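Local coordinates for protein 8-amino-8-demethylriboflavin N,N-dimethyltransferase (Streptomyces davawensis, PDB 4D7K) that catalyses the two S-adenosylmethionine-dependent methylations that convert 8-amino-8-demethyl-D-riboflavin into the antibiotic roseoflavin, and works as a homodimer, at residues E309-R313 with A314-D318; S100-G103 with M104-F108; H218-L221 with A222-N225; G45-T48 with T49-A53. All coordinates share one frame; numbering follows the deposited sequence.

Interaction 1: residues E309-R313 with A314-D318; sequences EHRTR and AQWDD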
loop_
_atom_site.group_PDB
_atom_site.type_symbol
_atom_site.label_atom_id
_atom_site.label_comp_id
_atom_site.label_asym_id
_atom_site.label_seq_id
_atom_site.Cartn_x
_atom_site.Cartn_y
_atom_site.Cartn_z
ATOM N N GLU A 309 21.375 -8.933 7.267
ATOM C CA GLU A 309 20.294 -9.816 7.684
ATOM C C GLU A 309 20.180 -9.903 9.210
ATOM O O GLU A 309 21.170 -9.754 9.927
ATOM C CB GLU A 309 20.512 -11.207 7.087
ATOM C CG GLU A 309 19.295 -12.114 7.114
ATOM C CD GLU A 309 19.559 -13.459 6.461
ATOM O OE1 GLU A 309 20.738 -13.765 6.183
ATOM O OE2 GLU A 309 18.590 -14.210 6.223
ATOM N N HIS A 310 18.965 -10.133 9.702
ATOM C CA HIS A 310 18.753 -10.369 11.124
ATOM C C HIS A 310 19.246 -11.760 11.479
ATOM O O HIS A 310 19.298 -12.641 10.619
ATOM C CB HIS A 310 17.279 -10.219 11.496
ATOM C CG HIS A 310 16.738 -8.842 11.282
ATOM N ND1 HIS A 310 17.255 -7.731 11.917
ATOM C CD2 HIS A 310 15.718 -8.392 10.511
ATOM C CE1 HIS A 310 16.582 -6.658 11.541
ATOM N NE2 HIS A 310 15.644 -7.032 10.690
ATOM N N ARG A 311 19.608 -11.964 12.740
ATOM C CA ARG A 311 20.147 -13.251 13.165
ATOM C C ARG A 311 19.179 -14.027 14.059
ATOM O O ARG A 311 18.382 -13.439 14.795
ATOM C CB ARG A 311 21.482 -13.053 13.890
ATOM C CG ARG A 311 22.650 -12.658 12.987
ATOM C CD ARG A 311 23.928 -12.480 13.803
ATOM N NE ARG A 311 25.123 -12.292 12.982
ATOM C CZ ARG A 311 25.615 -11.105 12.631
ATOM N NH1 ARG A 311 25.011 -9.991 13.021
ATOM N NH2 ARG A 311 26.710 -11.032 11.884
ATOM N N THR A 312 19.247 -15.355 13.978
ATOM C CA THR A 312 18.494 -16.211 14.884
ATOM C C THR A 312 19.197 -16.233 16.228
ATOM O O THR A 312 20.301 -15.708 16.359
ATOM C CB THR A 312 18.368 -17.653 14.366
ATOM O OG1 THR A 312 19.664 -18.263 14.337
ATOM C CG2 THR A 312 17.762 -17.679 12.976
ATOM N N ARG A 313 18.568 -16.857 17.219
ATOM C CA ARG A 313 19.148 -16.939 18.555
ATOM C C ARG A 313 20.407 -17.794 18.558
ATOM O O ARG A 313 21.411 -17.441 19.182
ATOM C CB ARG A 313 18.136 -17.510 19.547
ATOM C CG ARG A 313 18.598 -17.454 20.989
ATOM C CD ARG A 313 17.659 -18.228 21.891
ATOM N NE ARG A 313 17.790 -17.824 23.287
ATOM C CZ ARG A 313 16.878 -17.122 23.952
ATOM N NH1 ARG A 313 15.752 -16.754 23.356
ATOM N NH2 ARG A 313 17.085 -16.797 25.221
ATOM N N ALA A 314 20.344 -18.923 17.860
ATOM C CA ALA A 314 21.476 -19.835 17.774
ATOM C C ALA A 314 22.680 -19.135 17.152
ATOM O O ALA A 314 23.815 -19.325 17.587
ATOM C CB ALA A 314 21.101 -21.076 16.974
ATOM N N GLN A 315 22.422 -18.318 16.139
ATOM C CA GLN A 315 23.475 -17.540 15.500
ATOM C C GLN A 315 24.094 -16.547 16.478
ATOM O O GLN A 315 25.317 -16.388 16.522
ATOM C CB GLN A 315 22.928 -16.812 14.273
ATOM C CG GLN A 315 22.599 -17.733 13.112
ATOM C CD GLN A 315 21.956 -17.002 11.951
ATOM O OE1 GLN A 315 20.986 -16.263 12.127
ATOM N NE2 GLN A 315 22.498 -17.198 10.754
ATOM N N TRP A 316 23.246 -15.890 17.266
ATOM C CA TRP A 316 23.716 -14.944 18.273
ATOM C C TRP A 316 24.504 -15.657 19.358
ATOM O O TRP A 316 25.521 -15.148 19.828
ATOM C CB TRP A 316 22.550 -14.176 18.896
ATOM C CG TRP A 316 22.084 -13.009 18.077
ATOM C CD1 TRP A 316 20.866 -12.864 17.475
ATOM C CD2 TRP A 316 22.827 -11.821 17.769
ATOM N NE1 TRP A 316 20.804 -11.658 16.814
ATOM C CE2 TRP A 316 21.995 -10.999 16.979
ATOM C CE3 TRP A 316 24.115 -11.371 18.085
ATOM C CZ2 TRP A 316 22.407 -9.756 16.501
ATOM C CZ3 TRP A 316 24.522 -10.135 17.611
ATOM C CH2 TRP A 316 23.669 -9.343 16.825
ATOM N N ASP A 317 24.031 -16.838 19.753
ATOM C CA ASP A 317 24.750 -17.677 20.706
ATOM C C ASP A 317 26.172 -17.946 20.229
ATOM O O ASP A 317 27.130 -17.761 20.976
ATOM C CB ASP A 317 24.019 -19.006 20.926
ATOM C CG ASP A 317 23.122 -18.990 22.152
ATOM O OD1 ASP A 317 23.524 -18.399 23.177
ATOM O OD2 ASP A 317 22.018 -19.575 22.090
ATOM N N ASP A 318 26.294 -18.376 18.975
ATOM C CA ASP A 318 27.579 -18.752 18.391
ATOM C C ASP A 318 28.513 -17.551 18.270
ATOM O O ASP A 318 29.713 -17.657 18.523
ATOM C CB ASP A 318 27.367 -19.398 17.017
ATOM C CG ASP A 318 28.568 -20.205 16.553
ATOM O OD1 ASP A 318 29.695 -19.664 16.546
ATOM O OD2 ASP A 318 28.386 -21.390 16.202
HETATM O O HOH W 1 18.895 -10.383 14.795
#
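Thr-312 and Gln-315 grip each other in both directions. The backbone N of Thr-312 donates to Gln-315 OE1 at 2.7 Å, in the amide carbonyl plane and on a lone pair, with a nearly straight N-H...O angle of 170°. In return, Gln-315 N donates to Thr-312 OG1 at 3.3 Å. A further bond from the Thr-312 hydroxyl to Gln-315 OE1 is weak. These reciprocal bonds form a capping box, with Thr-312 as N-cap of helix 313-322. The hydroxyl can serve because chi1 (66°) tucks it in between the two backbone arms of its own residue. Beside the cap, Arg-311 lies over one face of the Trp-316 indole. Its CB makes a CH-pi contact 3.7 Å from the centroid of the five-membered ring, and CD follows over the same ring system. The guanidinium is more distant, at most a weak cation-pi partner, and its plane is turned 61° from the ring. At the indole edge, water 1 accepts from Trp-316 NE1 at 3.1 Å and from Arg-311 N at 2.7 Å. Further out, Arg-311 NH1 donates to Leu-254 O and NH2 forms a salt bridge with Asp-259, which helps hold the extended arginine chain in place. Trp-316 also packs on Ile-283 and Ile-327.

Interaction 2: residues S100-G103 with M104-F108; sequences SMRG and MTTFF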
loop_
_atom_site.group_PDB
_atom_site.type_symbol
_atom_site.label_atom_id
_atom_site.label_comp_id
_atom_site.label_asym_id
_atom_site.label_seq_id
_atom_site.Cartn_x
_atom_site.Cartn_y
_atom_site.Cartn_z
ATOM N N SER A 100 6.639 14.922 13.232
ATOM C CA SER A 100 6.428 14.715 11.802
ATOM C C SER A 100 6.610 13.267 11.374
ATOM O O SER A 100 7.388 12.530 11.970
ATOM C CB SER A 100 7.381 15.600 10.992
ATOM O OG SER A 100 7.489 15.140 9.654
ATOM N N MET A 101 5.880 12.871 10.335
ATOM C CA MET A 101 5.982 11.531 9.772
ATOM C C MET A 101 6.023 11.608 8.249
ATOM O O MET A 101 5.627 10.674 7.557
ATOM C CB MET A 101 4.811 10.659 10.245
ATOM C CG MET A 101 4.892 10.324 11.738
ATOM S SD MET A 101 3.499 9.388 12.393
ATOM C CE MET A 101 3.806 7.775 11.676
ATOM N N ARG A 102 6.504 12.738 7.739
ATOM C CA ARG A 102 6.577 12.975 6.304
ATOM C C ARG A 102 7.640 12.091 5.678
ATOM O O ARG A 102 7.511 11.669 4.529
ATOM C CB ARG A 102 6.878 14.451 6.010
ATOM C CG ARG A 102 6.818 14.820 4.536
ATOM C CD ARG A 102 7.250 16.259 4.288
ATOM N NE ARG A 102 7.148 16.601 2.871
ATOM C CZ ARG A 102 8.044 16.252 1.950
ATOM N NH1 ARG A 102 9.120 15.551 2.292
ATOM N NH2 ARG A 102 7.862 16.605 0.684
ATOM N N GLY A 103 8.691 11.819 6.446
ATOM C CA GLY A 103 9.811 11.035 5.961
ATOM C C GLY A 103 9.433 9.638 5.509
ATOM O O GLY A 103 9.723 9.241 4.381
ATOM N N MET A 104 8.772 8.890 6.384
ATOM C CA MET A 104 8.399 7.516 6.066
ATOM C C MET A 104 7.314 7.458 4.989
ATOM O O MET A 104 7.218 6.484 4.245
ATOM C CB MET A 104 7.926 6.782 7.322
ATOM C CG MET A 104 6.529 7.161 7.773
ATOM S SD MET A 104 5.886 6.058 9.044
ATOM C CE MET A 104 7.034 6.376 10.383
ATOM N N THR A 105 6.509 8.512 4.898
ATOM C CA THR A 105 5.381 8.524 3.977
ATOM C C THR A 105 5.839 8.836 2.548
ATOM O O THR A 105 5.211 8.401 1.585
ATOM C CB THR A 105 4.307 9.535 4.449
ATOM O OG1 THR A 105 3.931 9.220 5.796
ATOM C CG2 THR A 105 3.068 9.475 3.577
ATOM N N THR A 106 6.947 9.561 2.410
ATOM C CA THR A 106 7.475 9.893 1.088
ATOM C C THR A 106 8.562 8.933 0.593
ATOM O O THR A 106 8.590 8.598 -0.590
ATOM C CB THR A 106 8.054 11.323 1.050
ATOM O OG1 THR A 106 9.020 11.483 2.097
ATOM C CG2 THR A 106 6.947 12.351 1.221
ATOM N N PHE A 107 9.451 8.497 1.483
ATOM C CA PHE A 107 10.613 7.711 1.058
ATOM C C PHE A 107 10.239 6.401 0.376
ATOM O O PHE A 107 10.756 6.083 -0.697
ATOM C CB PHE A 107 11.537 7.400 2.238
ATOM C CG PHE A 107 12.668 6.469 1.877
ATOM C CD1 PHE A 107 13.753 6.926 1.151
ATOM C CD2 PHE A 107 12.632 5.131 2.241
ATOM C CE1 PHE A 107 14.788 6.069 0.804
ATOM C CE2 PHE A 107 13.663 4.270 1.895
ATOM C CZ PHE A 107 14.742 4.741 1.177
ATOM N N PHE A 108 9.345 5.640 1.002
ATOM C CA PHE A 108 9.002 4.304 0.518
ATOM C C PHE A 108 8.102 4.330 -0.714
ATOM O O PHE A 108 7.705 3.281 -1.221
ATOM C CB PHE A 108 8.344 3.493 1.640
ATOM C CG PHE A 108 9.270 3.208 2.782
ATOM C CD1 PHE A 108 10.151 2.139 2.725
ATOM C CD2 PHE A 108 9.296 4.034 3.891
ATOM C CE1 PHE A 108 11.023 1.886 3.762
ATOM C CE2 PHE A 108 10.167 3.788 4.933
ATOM C CZ PHE A 108 11.032 2.711 4.870
#
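Met-101 and Met-104 lie side by side and point the same way, so their ends meet: the CE methyls are 3.7 Å apart. Both thioethers bend at their last torsion. Leu-17 and Tyr-18 of the second subunit pack on Met-101 and Met-104 respectively. Arg-102 and Thr-106 cross at a slant. The Thr-106 CG2 methyl sits over one face of the guanidinium, toward its rim, 4.0 Å from Arg-102 NH1. The guanidinium is held from outside the turn, where NH2 donates to Ala-34 O. The Thr-106 hydroxyl turns back to the chain (chi1 54°), and OG1 donates to Arg-102 O at 2.9 Å. Thr-106 N donates to Arg-102 O at 3.0 Å, from the opposite face of the carbonyl plane, so one carbonyl is gripped twice. Thr-105 OG1 likewise donates to Met-101 O at 2.8 Å. Ahead of the helix, Ser-100 OG accepts from Arg-102 N at 3.2 Å, almost straight at 176°. Glu-161 of helix 149-165 accepts from Gly-103 N and Met-104 N through its two carboxylate oxygens. The arrangement is a helix N-terminus led in by an ST turn, with Met-101 as N-cap of helix 102-107, set against the dimer partner.

Interaction 3: residues H218-L221 with A222-N225; sequences HKFL and ASQN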
loop_
_atom_site.group_PDB
_atom_site.type_symbol
_atom_site.label_atom_id
_atom_site.label_comp_id
_atom_site.label_asym_id
_atom_site.label_seq_id
_atom_site.Cartn_x
_atom_site.Cartn_y
_atom_site.Cartn_z
ATOM N N HIS A 218 25.738 17.057 19.258
ATOM C CA HIS A 218 25.916 18.154 20.213
ATOM C C HIS A 218 24.682 19.047 20.294
ATOM O O HIS A 218 24.286 19.473 21.381
ATOM C CB HIS A 218 27.136 19.006 19.844
ATOM C CG HIS A 218 28.448 18.383 20.202
ATOM N ND1 HIS A 218 29.636 18.745 19.606
ATOM C CD2 HIS A 218 28.759 17.419 21.104
ATOM C CE1 HIS A 218 30.620 18.032 20.118
ATOM N NE2 HIS A 218 30.119 17.220 21.027
ATOM N N LYS A 219 24.083 19.331 19.143
ATOM C CA LYS A 219 22.919 20.205 19.090
ATOM C C LYS A 219 21.696 19.531 19.703
ATOM O O LYS A 219 21.005 20.132 20.526
ATOM C CB LYS A 219 22.629 20.633 17.646
ATOM C CG LYS A 219 21.538 21.688 17.528
ATOM C CD LYS A 219 21.300 22.115 16.085
ATOM C CE LYS A 219 22.457 22.945 15.548
ATOM N NZ LYS A 219 22.169 23.525 14.203
ATOM N N PHE A 220 21.432 18.285 19.316
ATOM C CA PHE A 220 20.279 17.557 19.852
ATOM C C PHE A 220 20.353 17.406 21.365
ATOM O O PHE A 220 19.358 17.611 22.065
ATOM C CB PHE A 220 20.149 16.172 19.215
ATOM C CG PHE A 220 19.126 15.299 19.888
ATOM C CD1 PHE A 220 17.773 15.484 19.643
ATOM C CD2 PHE A 220 19.516 14.304 20.781
ATOM C CE1 PHE A 220 16.825 14.690 20.270
ATOM C CE2 PHE A 220 18.575 13.513 21.411
ATOM C CZ PHE A 220 17.227 13.703 21.153
ATOM N N LEU A 221 21.531 17.044 21.866
ATOM C CA LEU A 221 21.726 16.897 23.304
ATOM C C LEU A 221 21.536 18.226 24.028
ATOM O O LEU A 221 21.081 18.255 25.172
ATOM C CB LEU A 221 23.112 16.328 23.606
ATOM C CG LEU A 221 23.356 14.879 23.182
ATOM C CD1 LEU A 221 24.783 14.472 23.504
ATOM C CD2 LEU A 221 22.367 13.939 23.847
ATOM N N ALA A 222 21.890 19.324 23.365
ATOM C CA ALA A 222 21.726 20.647 23.961
ATOM C C ALA A 222 20.250 21.022 24.017
ATOM O O ALA A 222 19.797 21.664 24.963
ATOM C CB ALA A 222 22.516 21.692 23.183
ATOM N N SER A 223 19.502 20.611 22.998
ATOM C CA SER A 223 18.068 20.867 22.949
ATOM C C SER A 223 17.323 20.037 23.992
ATOM O O SER A 223 16.149 20.280 24.262
ATOM C CB SER A 223 17.512 20.569 21.554
ATOM O OG SER A 223 17.376 19.174 21.344
ATOM N N GLN A 224 18.010 19.053 24.565
ATOM C CA GLN A 224 17.434 18.211 25.611
ATOM C C GLN A 224 18.120 18.453 26.957
ATOM O O GLN A 224 17.829 17.766 27.937
ATOM C CB GLN A 224 17.542 16.728 25.235
ATOM C CG GLN A 224 16.909 16.355 23.897
ATOM C CD GLN A 224 15.392 16.433 23.915
ATOM O OE1 GLN A 224 14.726 15.691 24.641
ATOM N NE2 GLN A 224 14.836 17.334 23.112
ATOM N N ASN A 225 19.021 19.433 26.994
ATOM C CA ASN A 225 19.823 19.723 28.184
ATOM C C ASN A 225 20.483 18.473 28.768
ATOM O O ASN A 225 20.386 18.209 29.966
ATOM C CB ASN A 225 18.971 20.406 29.255
ATOM C CG ASN A 225 18.613 21.833 28.895
ATOM O OD1 ASN A 225 19.388 22.758 29.136
ATOM N ND2 ASN A 225 17.432 22.021 28.321
#
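This is a local contact at the C-terminal end of a surface helix, where the side chains of Phe-220 and Gln-224 meet one turn apart. Helix 214-223 links strands 204-209 and 230-234 in a beta-alpha-beta unit of the Rossmann-like methyltransferase domain. Gln-224 lays its CG over one face of the Phe-220 ring, a CH-pi contact 4.0 Å from the ring centroid. The methylene is nearer the rim than the centre, with Phe-220 CZ as its closest ring atom at 3.8 Å. A bend at chi2 (-70°) folds the Gln-224 chain, and the amide plane lies 6° from that of the ring. Ser-223 bonds back to the same residue: its OG donates to Phe-220 O at 2.6 Å. With chi1 at 77°, the hydroxyl is turned so that it can reach back to this carbonyl. The helix ends in a Schellman motif, and Asn-225 leaves it with positive phi. Gln-224 N makes a weak bond to Leu-221 O at 3.2 Å, and Asn-225 N bonds to Ala-222 O. On the inner side, Leu-221 packs on Val-230 and Val-232 of the next strand. Carbonyls at a helix end have fewer amide donors ahead of them. Here the Ser-223 hydroxyl gives Phe-220 O a short bond, while the flat Phe-220 ring takes up the aliphatic part of a polar glutamine.

Interaction 4: residues G45-T48 with T49-A53; sequences GPRT and TADLA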
loop_
_atom_site.group_PDB
_atom_site.type_symbol
_atom_site.label_atom_id
_atom_site.label_comp_id
_atom_site.label_asym_id
_atom_site.label_seq_id
_atom_site.Cartn_x
_atom_site.Cartn_y
_atom_site.Cartn_z
ATOM N N GLY A 45 -3.919 27.869 7.429
ATOM C CA GLY A 45 -5.349 28.002 7.209
ATOM C C GLY A 45 -5.797 27.558 5.829
ATOM O O GLY A 45 -4.976 27.183 4.999
ATOM N N PRO A 46 -7.111 27.621 5.570
ATOM C CA PRO A 46 -7.690 27.060 4.344
ATOM C C PRO A 46 -7.329 27.853 3.093
ATOM O O PRO A 46 -7.090 29.056 3.158
ATOM C CB PRO A 46 -9.207 27.134 4.594
ATOM C CG PRO A 46 -9.372 27.593 6.027
ATOM C CD PRO A 46 -8.119 28.317 6.385
ATOM N N ARG A 47 -7.283 27.161 1.965
ATOM C CA ARG A 47 -7.035 27.781 0.671
ATOM C C ARG A 47 -7.986 27.179 -0.357
ATOM O O ARG A 47 -8.405 26.030 -0.220
ATOM C CB ARG A 47 -5.581 27.581 0.232
ATOM C CG ARG A 47 -4.531 28.049 1.232
ATOM C CD ARG A 47 -4.433 29.562 1.268
ATOM N NE ARG A 47 -4.072 30.114 -0.034
ATOM C CZ ARG A 47 -4.170 31.402 -0.347
ATOM N NH1 ARG A 47 -4.622 32.271 0.547
ATOM N NH2 ARG A 47 -3.816 31.819 -1.553
ATOM N N THR A 48 -8.316 27.941 -1.387
ATOM C CA THR A 48 -9.171 27.414 -2.432
ATOM C C THR A 48 -8.362 26.563 -3.403
ATOM O O THR A 48 -7.130 26.613 -3.416
ATOM C CB THR A 48 -9.860 28.530 -3.202
ATOM O OG1 THR A 48 -8.888 29.202 -4.006
ATOM C CG2 THR A 48 -10.496 29.526 -2.234
ATOM N N THR A 49 -9.063 25.780 -4.217
ATOM C CA THR A 49 -8.426 24.982 -5.256
ATOM C C THR A 49 -7.619 25.859 -6.208
ATOM O O THR A 49 -6.478 25.542 -6.537
ATOM C CB THR A 49 -9.463 24.187 -6.065
ATOM O OG1 THR A 49 -10.222 23.358 -5.179
ATOM C CG2 THR A 49 -8.774 23.314 -7.099
ATOM N N ALA A 50 -8.222 26.961 -6.640
ATOM C CA ALA A 50 -7.569 27.903 -7.543
ATOM C C ALA A 50 -6.241 28.402 -6.983
ATOM O O ALA A 50 -5.245 28.467 -7.704
ATOM C CB ALA A 50 -8.486 29.073 -7.834
ATOM N N ASP A 51 -6.232 28.758 -5.700
ATOM C CA ASP A 51 -5.011 29.223 -5.045
ATOM C C ASP A 51 -3.948 28.126 -5.023
ATOM O O ASP A 51 -2.782 28.362 -5.339
ATOM C CB ASP A 51 -5.297 29.687 -3.613
ATOM C CG ASP A 51 -6.085 30.986 -3.556
ATOM O OD1 ASP A 51 -6.071 31.749 -4.549
ATOM O OD2 ASP A 51 -6.711 31.247 -2.503
ATOM N N LEU A 52 -4.360 26.927 -4.636
ATOM C CA LEU A 52 -3.443 25.799 -4.553
ATOM C C LEU A 52 -2.957 25.406 -5.947
ATOM O O LEU A 52 -1.833 24.929 -6.112
ATOM C CB LEU A 52 -4.116 24.620 -3.849
ATOM C CG LEU A 52 -4.473 24.910 -2.390
ATOM C CD1 LEU A 52 -5.347 23.820 -1.798
ATOM C CD2 LEU A 52 -3.215 25.092 -1.561
ATOM N N ALA A 53 -3.797 25.635 -6.953
ATOM C CA ALA A 53 -3.415 25.341 -8.334
ATOM C C ALA A 53 -2.264 26.237 -8.787
ATOM O O ALA A 53 -1.300 25.769 -9.400
ATOM C CB ALA A 53 -4.609 25.498 -9.262
HETATM O O HOH W 2 -1.759 30.596 -3.731
#
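Two successive bends fold Arg-47 back over Asp-51: chi2 is -74° and chi3 is -60°, which lays the guanidinium against the carboxylate. The Arg-47 side chain is modelled in two conformers, and this holds for one of them. In that conformer the two flat groups are stacked, with planes 20° apart. Asp-51 OD2 sits over one guanidinium face, toward its rim, 3.1 Å from Arg-47 NH2. No N-H of the arginine points at this oxygen. The salt bridge therefore rests on charge alone. Arg-47 NH2 donates to water 2 at 3.2 Å, and this water donates to Asp-51 O at 2.9 Å. In this conformer the arginine meets the side chain directly and the backbone through water. Lower on its chain, Arg-47 CB touches Leu-52 CD2 at 3.9 Å. Thr-48 is the N-cap of helix 49-56. Thr-48 OG1 accepts from Asp-51 N at 3.2 Å. Thr-48 O accepts from Leu-52 N at 3.0 Å and so begins the regular helical bonding. Leu-52 packs inward on Leu-63 and Leu-67 of helix 60-72. Thr-49 OG1 bonds to Asp-82, and Arg-47 pairs through its backbone with Phe-84. Strand 47-48, at the edge of a three-stranded antiparallel sheet, is followed at once by helix 49-56. This lies in the dimerisation domain, which belongs to the helix-turn-helix clan. The negative Asp-51 in the first helical turn would suit the helix dipole. In this conformer Arg-47 would offset part of that charge, through a bridge that sets no strict donor direction.

All four interactions are local and lie at helix ends, three at N-termini and interaction 3 at a C-terminus. They follow one another along the chain in the order 4, 2, 3, 1, and none touches another. Interactions 1 and 3 belong to the methyltransferase domain, with centres about 35 Å apart. Interaction 4 lies in the dimerisation domain, its centre about 54 Å from that of interaction 1. Interaction 2 has its centre about 24 Å from those of both 3 and 4, and lies against the second subunit. Interaction 3 is near the predicted S-adenosylmethionine site: the Leu-221 side chain is about 10 Å from that of Asp-209. The other three lie away from it.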